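Local coordinates for probable secreted solute-binding lipoprotein (Streptomyces coelicolor, PDB 3I3V), which probably binds a solute outside the cell membrane and passes it on to a membrane transporter, at the interface of chains A and B. Sequence-based numbering; all coordinates share one arbitrary frame. Chains: chain A/B, Probable secreted solute-binding lipoprotein.

The interface of chains A and B. Residues chain A 53, 56, 60; chain B 56, 75, 79.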
# COMPACT_ATOMS: atom_id res chain seq x y z
N GLN A 53 -4.17 -9.84 1.18
CA GLN A 53 -3.66 -9.02 2.29
C GLN A 53 -2.13 -9.03 2.35
O GLN A 53 -1.49 -8.00 2.59
CB GLN A 53 -4.22 -9.50 3.64
CG GLN A 53 -5.74 -9.34 3.77
CD GLN A 53 -6.49 -10.64 3.55
OE1 GLN A 53 -6.85 -11.34 4.52
NE2 GLN A 53 -6.72 -10.99 2.29
N GLU A 56 -0.90 -6.82 -0.61
CA GLU A 56 -1.04 -5.37 -0.42
C GLU A 56 0.04 -4.87 0.53
O GLU A 56 0.54 -3.74 0.38
CB GLU A 56 -2.44 -5.02 0.09
CG GLU A 56 -3.52 -5.16 -1.00
CD GLU A 56 -4.93 -5.34 -0.45
OE1 GLU A 56 -5.11 -5.41 0.79
OE2 GLU A 56 -5.87 -5.43 -1.26
N LEU A 60 3.25 -2.10 -0.01
CA LEU A 60 3.59 -0.93 0.82
C LEU A 60 5.10 -0.88 1.01
O LEU A 60 5.69 0.20 1.08
CB LEU A 60 2.92 -1.02 2.19
CG LEU A 60 1.43 -0.66 2.27
CD1 LEU A 60 0.90 -1.01 3.65
CD2 LEU A 60 1.25 0.82 1.98
N GLU B 56 -3.90 3.02 2.38
CA GLU B 56 -2.71 2.44 1.75
C GLU B 56 -2.46 2.97 0.34
O GLU B 56 -1.31 3.22 -0.04
CB GLU B 56 -2.83 0.91 1.72
CG GLU B 56 -3.05 0.30 3.10
CD GLU B 56 -2.87 -1.21 3.14
OE1 GLU B 56 -3.18 -1.87 2.13
OE2 GLU B 56 -2.43 -1.73 4.19
N LYS B 75 -5.66 -6.07 8.58
CA LYS B 75 -4.89 -5.16 7.74
C LYS B 75 -4.02 -4.13 8.48
O LYS B 75 -2.85 -3.97 8.13
CB LYS B 75 -5.82 -4.48 6.73
CG LYS B 75 -5.12 -3.55 5.75
CD LYS B 75 -5.69 -3.66 4.33
CE LYS B 75 -4.68 -4.36 3.42
NZ LYS B 75 -4.20 -5.65 4.04
N TRP B 79 0.68 -2.47 9.45
CA TRP B 79 1.15 -1.13 9.15
C TRP B 79 2.46 -0.74 9.80
O TRP B 79 3.38 -0.26 9.12
CB TRP B 79 0.09 -0.09 9.54
CG TRP B 79 -1.05 -0.03 8.58
CD1 TRP B 79 -1.24 -0.82 7.49
CD2 TRP B 79 -2.16 0.87 8.62
NE1 TRP B 79 -2.38 -0.46 6.83
CE2 TRP B 79 -2.97 0.58 7.50
CE3 TRP B 79 -2.54 1.91 9.48
CZ2 TRP B 79 -4.16 1.28 7.22
CZ3 TRP B 79 -3.72 2.61 9.20
CH2 TRP B 79 -4.51 2.29 8.07
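A:Leu60 meets B:Glu56 at the apolar centre of this patch, the branched end of the leucine crossing the glutamate chain at about a right angle. Methyl CD1 of A:Leu60 lies 3.8 Å from the carboxylate carbon CD of B:Glu56. The other methyl, CD2 of A:Leu60, faces CB of B:Glu56 at 4.1 Å. Leucine suits the place because its forked tip can touch both the aliphatic stem and the head of a long acid. That head is steadied from within its own chain: the indole NE1 of B:Trp79 donates a hydrogen bond of 2.9 Å to OE2 of B:Glu56. The N-H meets the anti side of that oxygen, 15° out of the carboxylate plane, while OE2 itself lies close to the indole plane. Tryptophan thus works from the second shell, barely touching chain A itself. An alanine in place of B:Glu56 would probably leave the indole N-H without this acceptor and open a gap beside CD1 of A:Leu60. OE1 of B:Glu56 lies 4.2 Å from OE1 of A:Glu56; the like charges probably repel, and B:Lys75 may ease this. Long and flexible, B:Lys75 spans from its own loop to the neighbouring helix, CG anti to its backbone N (chi1 -177°) and later bends carrying its terminal amine NZ over. There NZ of B:Lys75 forms a loose salt bridge of 3.4 Å with OE1 of A:Glu56, which offers an opposite charge. At the rim, the aliphatic CB and CG of A:Gln53 suit the flank of NZ. Whether the two-fold pairing is biological the structure alone does not show. Helix 51-60 of each chain builds the site, chain B adding the loop of B:Lys75 and the start of helix 79-82.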